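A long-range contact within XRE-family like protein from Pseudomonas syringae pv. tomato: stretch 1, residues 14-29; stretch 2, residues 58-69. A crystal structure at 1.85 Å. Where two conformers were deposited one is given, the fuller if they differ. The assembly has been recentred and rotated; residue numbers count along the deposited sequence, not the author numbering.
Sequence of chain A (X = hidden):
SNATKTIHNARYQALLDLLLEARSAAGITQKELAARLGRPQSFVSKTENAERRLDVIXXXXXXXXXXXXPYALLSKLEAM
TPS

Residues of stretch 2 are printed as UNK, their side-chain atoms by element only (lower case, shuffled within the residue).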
ATOM      1  N   ALA A  14       4.071   1.516  -6.196  1.00 16.97           N
ATOM      2  CA  ALA A  14       5.141   0.523  -6.250  1.00 14.71           C
ATOM      3  C   ALA A  14       5.367   0.065  -7.685  1.00 17.86           C
ATOM      4  O   ALA A  14       6.508  -0.072  -8.132  1.00 14.57           O
ATOM      5  CB  ALA A  14       4.819  -0.685  -5.325  1.00 16.14           C
ATOM      6  N   LEU A  15       4.281  -0.151  -8.423  1.00 13.36           N
ATOM      7  CA  LEU A  15       4.412  -0.452  -9.846  1.00 16.40           C
ATOM      8  C   LEU A  15       5.148   0.661 -10.603  1.00 16.26           C
ATOM      9  O   LEU A  15       6.032   0.377 -11.419  1.00 13.77           O
ATOM     10  CB  LEU A  15       3.047  -0.730 -10.482  1.00 12.30           C
ATOM     11  CG  LEU A  15       3.107  -1.219 -11.926  1.00 26.43           C
ATOM     12  CD1 LEU A  15       3.956  -2.479 -12.005  1.00 23.46           C
ATOM     13  CD2 LEU A  15       1.701  -1.483 -12.442  1.00 27.25           C
ATOM     14  N   LEU A  16       4.805   1.922 -10.343  1.00 13.25           N
ATOM     15  CA  LEU A  16       5.548   3.014 -10.987  1.00 13.22           C
ATOM     16  C   LEU A  16       7.041   2.990 -10.610  1.00 19.07           C
ATOM     17  O   LEU A  16       7.910   3.245 -11.453  1.00 16.12           O
ATOM     18  CB  LEU A  16       4.954   4.380 -10.650  1.00 17.40           C
ATOM     19  CG  LEU A  16       3.545   4.700 -11.179  1.00 14.54           C
ATOM     20  CD1 LEU A  16       3.195   6.144 -10.830  1.00 14.04           C
ATOM     21  CD2 LEU A  16       3.443   4.441 -12.690  1.00 16.49           C
ATOM     22  N   ASP A  17       7.323   2.717  -9.343  1.00 19.32           N
ATOM     23  CA  ASP A  17       8.700   2.593  -8.843  1.00 15.17           C
ATOM     24  C   ASP A  17       9.441   1.531  -9.656  1.00 18.35           C
ATOM     25  O   ASP A  17      10.552   1.762 -10.155  1.00 17.33           O
ATOM     26  CB  ASP A  17       8.648   2.224  -7.344  1.00 14.60           C
ATOM     27  CG  ASP A  17       9.992   2.373  -6.620  1.00 30.62           C
ATOM     28  OD1 ASP A  17      10.942   2.967  -7.188  1.00 23.45           O
ATOM     29  OD2 ASP A  17      10.080   1.903  -5.448  1.00 20.81           O
ATOM     30  N   LEU A  18       8.820   0.364  -9.808  1.00 14.47           N
ATOM     31  CA  LEU A  18       9.420  -0.714 -10.592  1.00 12.54           C
ATOM     32  C   LEU A  18       9.619  -0.339 -12.043  1.00 16.11           C
ATOM     33  O   LEU A  18      10.623  -0.725 -12.653  1.00 16.90           O
ATOM     34  CB  LEU A  18       8.596  -2.003 -10.495  1.00 12.94           C
ATOM     35  CG  LEU A  18       8.567  -2.629  -9.093  1.00 18.76           C
ATOM     36  CD1 LEU A  18       7.472  -3.690  -9.001  1.00 21.50           C
ATOM     37  CD2 LEU A  18       9.940  -3.204  -8.718  1.00 17.22           C
ATOM     38  N   LEU A  19       8.673   0.409 -12.607  1.00 16.41           N
ATOM     39  CA  LEU A  19       8.773   0.770 -14.020  1.00 13.60           C
ATOM     40  C   LEU A  19       9.893   1.764 -14.246  1.00 16.38           C
ATOM     41  O   LEU A  19      10.573   1.723 -15.277  1.00 17.27           O
ATOM     42  CB  LEU A  19       7.472   1.387 -14.535  1.00 16.40           C
ATOM     43  CG  LEU A  19       6.329   0.433 -14.854  1.00 19.38           C
ATOM     44  CD1 LEU A  19       5.066   1.222 -15.146  1.00 18.78           C
ATOM     45  CD2 LEU A  19       6.695  -0.449 -16.038  1.00 18.75           C
ATOM     46  N   LEU A  20      10.065   2.675 -13.296  1.00 19.96           N
ATOM     47  CA  LEU A  20      11.142   3.650 -13.395  1.00 16.37           C
ATOM     48  C   LEU A  20      12.479   2.922 -13.271  1.00 19.34           C
ATOM     49  O   LEU A  20      13.401   3.165 -14.048  1.00 17.85           O
ATOM     50  CB  LEU A  20      11.004   4.731 -12.323  1.00 15.40           C
ATOM     51  CG  LEU A  20      12.109   5.781 -12.230  1.00 16.13           C
ATOM     52  CD1 LEU A  20      12.248   6.523 -13.560  1.00 20.26           C
ATOM     53  CD2 LEU A  20      11.793   6.757 -11.105  1.00 18.57           C
ATOM     54  N   GLU A  21      12.580   2.018 -12.299  1.00 19.80           N
ATOM     55  CA  GLU A  21      13.780   1.190 -12.187  1.00 22.60           C
ATOM     56  C   GLU A  21      14.088   0.503 -13.521  1.00 18.40           C
ATOM     57  O   GLU A  21      15.241   0.463 -13.971  1.00 17.48           O
ATOM     58  CB  GLU A  21      13.571   0.131 -11.117  1.00 18.98           C
ATOM     59  CG  GLU A  21      14.774  -0.744 -10.833  1.00 17.37           C
ATOM     60  CD  GLU A  21      14.559  -1.532  -9.551  1.00 28.88           C
ATOM     61  OE1 GLU A  21      13.791  -2.511  -9.591  1.00 23.97           O
ATOM     62  OE2 GLU A  21      15.127  -1.157  -8.508  1.00 23.48           O
ATOM     63  N   ALA A  22      13.055  -0.062 -14.144  1.00 15.22           N
ATOM     64  CA  ALA A  22      13.235  -0.787 -15.406  1.00 17.54           C
ATOM     65  C   ALA A  22      13.667   0.123 -16.553  1.00 20.15           C
ATOM     66  O   ALA A  22      14.566  -0.230 -17.322  1.00 20.29           O
ATOM     67  CB  ALA A  22      11.973  -1.570 -15.776  1.00 18.51           C
ATOM     68  N   ARG A  23      13.044   1.292 -16.681  1.00 17.64           N
ATOM     69  CA  ARG A  23      13.433   2.178 -17.786  1.00 20.15           C
ATOM     70  C   ARG A  23      14.863   2.671 -17.600  1.00 24.34           C
ATOM     71  O   ARG A  23      15.666   2.681 -18.541  1.00 20.65           O
ATOM     72  CB  ARG A  23      12.490   3.378 -17.941  1.00 21.82           C
ATOM     73  CG  ARG A  23      12.940   4.315 -19.077  1.00 26.82           C
ATOM     74  CD  ARG A  23      12.023   5.523 -19.272  1.00 18.96           C
ATOM     75  NE  ARG A  23      12.009   6.430 -18.124  1.00 17.31           N
ATOM     76  CZ  ARG A  23      13.012   7.224 -17.768  1.00 22.03           C
ATOM     77  NH1 ARG A  23      14.145   7.224 -18.459  1.00 25.41           N
ATOM     78  NH2 ARG A  23      12.883   8.016 -16.713  1.00 21.72           N
ATOM     79  N   SER A  24      15.169   3.084 -16.376  1.00 17.12           N
ATOM     80  CA  SER A  24      16.519   3.516 -16.036  1.00 22.83           C
ATOM     81  C   SER A  24      17.547   2.417 -16.308  1.00 24.37           C
ATOM     82  O   SER A  24      18.625   2.689 -16.827  1.00 21.90           O
ATOM     83  CB  SER A  24      16.596   3.957 -14.569  1.00 29.26           C
ATOM     84  OG  SER A  24      17.937   4.251 -14.192  1.00 25.54           O
ATOM     85  N   ALA A  25      17.222   1.179 -15.946  1.00 19.01           N
ATOM     86  CA  ALA A  25      18.148   0.063 -16.156  1.00 19.68           C
ATOM     87  C   ALA A  25      18.382  -0.187 -17.637  1.00 20.67           C
ATOM     88  O   ALA A  25      19.466  -0.619 -18.040  1.00 21.78           O
ATOM     89  CB  ALA A  25      17.620  -1.208 -15.516  1.00 17.27           C
ATOM     90  N   ALA A  26      17.350   0.060 -18.436  1.00 18.88           N
ATOM     91  CA  ALA A  26      17.418  -0.201 -19.875  1.00 21.66           C
ATOM     92  C   ALA A  26      18.252   0.863 -20.591  1.00 20.35           C
ATOM     93  O   ALA A  26      18.651   0.686 -21.745  1.00 26.69           O
ATOM     94  CB  ALA A  26      15.995  -0.297 -20.472  1.00 21.25           C
ATOM     95  N   GLY A  27      18.525   1.964 -19.896  1.00 19.65           N
ATOM     96  CA  GLY A  27      19.293   3.056 -20.465  1.00 26.26           C
ATOM     97  C   GLY A  27      18.519   3.815 -21.524  1.00 38.63           C
ATOM     98  O   GLY A  27      19.084   4.286 -22.511  1.00 32.45           O
ATOM     99  N   ILE A  28      17.214   3.926 -21.318  1.00 24.24           N
ATOM    100  CA  ILE A  28      16.322   4.582 -22.278  1.00 29.74           C
ATOM    101  C   ILE A  28      15.727   5.846 -21.681  1.00 43.12           C
ATOM    102  O   ILE A  28      15.163   5.797 -20.592  1.00 28.95           O
ATOM    103  CB  ILE A  28      15.171   3.630 -22.676  1.00 33.80           C
ATOM    104  CG1 ILE A  28      15.743   2.380 -23.350  1.00 33.42           C
ATOM    105  CG2 ILE A  28      14.181   4.329 -23.598  1.00 32.69           C
ATOM    106  CD1 ILE A  28      14.742   1.244 -23.505  1.00 27.54           C
ATOM    107  N   THR A  29      15.845   6.976 -22.377  1.00 22.97           N
ATOM    108  CA  THR A  29      15.272   8.218 -21.863  1.00 16.58           C
ATOM    109  C   THR A  29      13.753   8.211 -22.041  1.00 13.40           C
ATOM    110  O   THR A  29      13.216   7.414 -22.818  1.00 21.38           O
ATOM    111  CB  THR A  29      15.792   9.443 -22.637  1.00 28.22           C
ATOM    112  OG1 THR A  29      15.509   9.264 -24.035  1.00 31.10           O
ATOM    113  CG2 THR A  29      17.297   9.625 -22.424  1.00 23.55           C
ATOM    114  N   UNK A  58      -1.909   0.172 -21.945  1.00 18.26           N
ATOM    115  CA  UNK A  58      -0.757   1.069 -22.008  1.00 11.22           C
ATOM    116  C   UNK A  58       0.435   0.464 -21.288  1.00 12.20           C
ATOM    117  O   UNK A  58       1.575   0.558 -21.767  1.00 15.31           O
ATOM    118  o   UNK A  58      -3.462   5.130 -22.026  1.00 19.93           O
ATOM    119  c   UNK A  58      -2.301   3.078 -22.100  1.00 13.55           C
ATOM    120  c   UNK A  58      -1.106   2.434 -21.409  1.00 10.43           C
ATOM    121  c   UNK A  58      -2.880   4.252 -21.347  1.00 20.63           C
ATOM    122  o   UNK A  58      -2.749   4.307 -20.095  1.00 15.12           O
ATOM    123  N   UNK A  59       0.161  -0.168 -20.148  1.00 13.76           N
ATOM    124  CA  UNK A  59       1.200  -0.818 -19.345  1.00 16.89           C
ATOM    125  C   UNK A  59       1.942  -1.884 -20.146  1.00 16.46           C
ATOM    126  O   UNK A  59       3.181  -1.921 -20.151  1.00 16.91           O
ATOM    127  c   UNK A  59       3.313  -3.940 -15.882  1.00 19.80           C
ATOM    128  c   UNK A  59       1.546  -2.305 -17.297  1.00 14.81           C
ATOM    129  c   UNK A  59       1.492  -3.694 -17.414  1.00 13.60           C
ATOM    130  c   UNK A  59       3.377  -2.556 -15.755  1.00 17.56           C
ATOM    131  c   UNK A  59       2.499  -1.742 -16.471  1.00 16.61           C
ATOM    132  c   UNK A  59       0.590  -1.428 -18.072  1.00 14.78           C
ATOM    133  c   UNK A  59       2.371  -4.511 -16.711  1.00 17.04           C
ATOM    134  N   UNK A  60       1.200  -2.770 -20.810  1.00 11.82           N
ATOM    135  CA  UNK A  60       1.864  -3.774 -21.625  1.00 23.85           C
ATOM    136  C   UNK A  60       2.804  -3.099 -22.626  1.00 19.63           C
ATOM    137  O   UNK A  60       3.950  -3.516 -22.773  1.00 17.59           O
ATOM    138  c   UNK A  60       0.110  -5.623 -21.362  1.00 19.78           C
ATOM    139  c   UNK A  60       0.854  -4.696 -22.323  1.00 17.49           C
ATOM    140 se   UNK A  60      -0.832  -7.058 -22.310  0.60 27.12          SE
ATOM    141  c   UNK A  60      -2.165  -5.962 -23.235  0.60 19.73           C
ATOM    142  N   UNK A  61       2.333  -2.047 -23.300  1.00 16.17           N
ATOM    143  CA  UNK A  61       3.128  -1.419 -24.366  1.00 15.85           C
ATOM    144  C   UNK A  61       4.352  -0.700 -23.789  1.00 21.50           C
ATOM    145  O   UNK A  61       5.436  -0.690 -24.387  1.00 18.21           O
ATOM    146  o   UNK A  61       1.085  -2.318 -26.050  1.00 17.12           O
ATOM    147  c   UNK A  61       2.282  -0.409 -25.166  1.00 16.71           C
ATOM    148  o   UNK A  61       0.284  -0.322 -26.480  1.00 18.02           O
ATOM    149  c   UNK A  61       1.142  -1.069 -25.957  1.00 21.37           C
ATOM    150  N   UNK A  62       4.153  -0.085 -22.629  1.00 14.33           N
ATOM    151  CA  UNK A  62       5.203   0.647 -21.918  1.00 15.32           C
ATOM    152  C   UNK A  62       6.335  -0.336 -21.610  1.00 21.33           C
ATOM    153  O   UNK A  62       7.509  -0.075 -21.897  1.00 20.70           O
ATOM    154  c   UNK A  62       6.476   1.978 -19.134  1.00 30.76           C
ATOM    155  c   UNK A  62       5.402   2.299 -19.957  1.00 19.00           C
ATOM    156  c   UNK A  62       6.842   4.299 -18.641  1.00 20.63           C
ATOM    157  c   UNK A  62       5.762   4.633 -19.444  1.00 18.59           C
ATOM    158  c   UNK A  62       7.198   2.969 -18.483  1.00 21.28           C
ATOM    159  c   UNK A  62       4.593   1.208 -20.625  1.00 15.82           C
ATOM    160  c   UNK A  62       5.041   3.631 -20.091  1.00 24.94           C
ATOM    161  N   UNK A  63       5.966  -1.482 -21.050  1.00 15.92           N
ATOM    162  CA  UNK A  63       6.923  -2.546 -20.751  1.00 16.91           C
ATOM    163  C   UNK A  63       7.690  -3.013 -21.990  1.00 20.68           C
ATOM    164  O   UNK A  63       8.930  -3.091 -21.981  1.00 19.14           O
ATOM    165  s   UNK A  63       5.721  -3.461 -18.371  1.00 19.07           S
ATOM    166  c   UNK A  63       6.203  -3.738 -20.110  1.00 18.04           C
ATOM    167  N   UNK A  64       6.957  -3.327 -23.058  1.00 19.04           N
ATOM    168  CA  UNK A  64       7.601  -3.772 -24.289  1.00 21.45           C
ATOM    169  C   UNK A  64       8.552  -2.693 -24.798  1.00 25.67           C
ATOM    170  O   UNK A  64       9.630  -2.996 -25.306  1.00 24.53           O
ATOM    171  n   UNK A  64       2.796  -7.093 -24.821  1.00 22.27           N
ATOM    172  c   UNK A  64       6.571  -4.155 -25.363  1.00 21.73           C
ATOM    173  c   UNK A  64       3.774  -7.906 -24.446  1.00 26.56           C
ATOM    174  c   UNK A  64       6.192  -5.634 -25.381  1.00 26.81           C
ATOM    175  n   UNK A  64       4.980  -7.421 -24.159  1.00 26.88           N
ATOM    176  c   UNK A  64       5.335  -6.004 -24.201  1.00 24.50           C
ATOM    177  n   UNK A  64       3.542  -9.209 -24.368  1.00 29.29           N
ATOM    178  N   UNK A  65       8.160  -1.434 -24.642  1.00 15.23           N
ATOM    179  CA  UNK A  65       8.979  -0.328 -25.120  1.00 18.84           C
ATOM    180  C   UNK A  65      10.318  -0.234 -24.394  1.00 24.34           C
ATOM    181  O   UNK A  65      11.321   0.215 -24.953  1.00 22.33           O
ATOM    182  N   UNK A  66      10.342  -0.655 -23.138  1.00 23.76           N
ATOM    183  CA  UNK A  66      11.599  -0.647 -22.392  1.00 18.80           C
ATOM    184  C   UNK A  66      12.315  -1.993 -22.410  1.00 20.72           C
ATOM    185  O   UNK A  66      13.454  -2.094 -21.977  1.00 30.38           O
ATOM    186  c   UNK A  66      10.121  -0.523 -18.808  1.00 44.69           C
ATOM    187  c   UNK A  66      11.415  -0.167 -20.950  1.00 21.97           C
ATOM    188  c   UNK A  66      11.019   1.296 -20.928  1.00 34.60           C
ATOM    189  c   UNK A  66      10.375  -1.008 -20.227  1.00 29.50           C
ATOM    190  N   UNK A  67      11.647  -3.028 -22.900  1.00 17.50           N
ATOM    191  CA  UNK A  67      12.275  -4.327 -23.015  1.00 25.26           C
ATOM    192  C   UNK A  67      11.978  -5.283 -21.879  1.00 42.45           C
ATOM    193  O   UNK A  67      12.606  -6.332 -21.771  1.00 35.02           O
ATOM    194  N   UNK A  68      11.027  -4.933 -21.017  0.50 26.51           N
ATOM    195  CA  UNK A  68      10.712  -5.791 -19.876  0.50 28.73           C
ATOM    196  C   UNK A  68       9.357  -6.487 -20.005  0.50 20.76           C
ATOM    197  O   UNK A  68       8.376  -5.892 -20.450  0.50 67.26           O
ATOM    198  c   UNK A  68       9.790  -3.890 -18.503  0.50 13.53           C
ATOM    199  c   UNK A  68      10.791  -5.029 -18.535  0.50 42.51           C
ATOM    200  o   UNK A  68      10.521  -5.932 -17.456  0.50 79.57           O
ATOM    201  N   UNK A  69       9.322  -7.760 -19.613  1.00 26.06           N
ATOM    202  CA  UNK A  69       8.137  -8.607 -19.736  1.00 18.83           C
ATOM    203  C   UNK A  69       7.037  -8.127 -18.784  1.00 19.45           C
ATOM    204  O   UNK A  69       7.210  -8.159 -17.565  1.00 24.76           O
ATOM    205  o   UNK A  69       6.202 -10.615 -19.583  1.00 32.68           O
ATOM    206  c   UNK A  69       7.375 -11.036 -19.593  1.00 38.66           C
ATOM    207  o   UNK A  69       7.648 -12.248 -19.728  1.00 39.32           O
ATOM    208  c   UNK A  69       8.525 -10.060 -19.425  1.00 26.26           C
TER

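Position 58 has five side-chain atoms: three carbons in a chain, the third carrying two oxygens. None comes near stretch 1. This is a carboxylate on a two-carbon spacer, so the residue is Glu58.

Position 59 has seven carbons, one leading to a ring of six, and no heteroatom. The ring lies against two leucines of stretch 1. It is Phe59. Its CE1 is 3.8 Å from Leu15 CD1 and 3.9 Å from Leu19 CD2, and both methyls approach the ring obliquely.

Position 60 has two carbons, a selenium and a final carbon, unbranched. It is out of reach of stretch 1. The selenium marks selenomethionine, Met60.

Position 61 has two carbons, the second carrying two oxygens. It touches nothing on stretch 1. The shorter carboxylate is Asp61.

Position 62 again has one carbon and a six-carbon ring, without a hydroxyl oxygen. A ring carbon lies against Leu19. It is Phe62. Its CD2 sits 3.9 Å from Leu19 CD2, again an oblique approach.

Position 63 has one carbon and one sulfur. The sulfur ends the side chain and lies near Leu19 CD2, so this is Cys63. Its CA-to-CB bond points sideways, yet SG still reaches to 3.9 Å from Leu19 CD2.

Position 64 has three carbons, a nitrogen, and a carbon carrying two more nitrogens. It is exposed and out of reach of stretch 1. That guanidinium group identifies Arg64.

Position 65 has no side-chain atoms. Its backbone O lies near Ile28 CD1. It is Gly65. A CB here would be crowded by Asp61 O, at 3.3 Å. Gly65 O is 3.9 Å from Ile28 CD1.

Position 66 has four carbons, forked at the first, with one arm two carbons long. They pack against Ala22 and Arg23. This is Ile66. It has the largest covered area of either stretch. Its CD1 packs 3.7 Å from Ala22 CB, and its CG2 is 3.9 Å from Arg23 CB. Ile28 CD1 lies 3.8 Å from Ile66 CA, and Ala26 CB lies 3.5 Å from Ile66 O.

Position 67 has no side chain and makes no contact with stretch 1. It is Gly67. It is the first residue to leave helical angles, and its phi is positive. A CB would be jammed against the carbonyl oxygen of Ile66, so the backbone itself calls for glycine.

Position 68 has one carbon carrying an oxygen and a carbon. The outer carbon is near Ala22 CB. It is Thr68. Its methyl, CG2, is 4.2 Å from Ala22 CB.

Position 69 has two carbons, the second carrying two oxygens. It is out of reach of stretch 1. It is Asp69. It occupies an N-cap position, and its side chain caps a backbone nitrogen just past the stretch.

The two helices run in roughly the same direction, at 26°, with axes 10.1 Å apart at closest approach. No hydrogen bond crosses between the stretches; the contact is mainly apolar packing. Leu19 meets both phenylalanines, Cys63 and Ile66; Ile66 also packs against Ala22, Arg23 and Ile28. Within stretch 1, Arg23 NH1 donates to Ile28 O at 2.8 Å, tying the helix to the loop that follows it.

Stretch 2, residues 58-69: EFMDFCRGIGTD
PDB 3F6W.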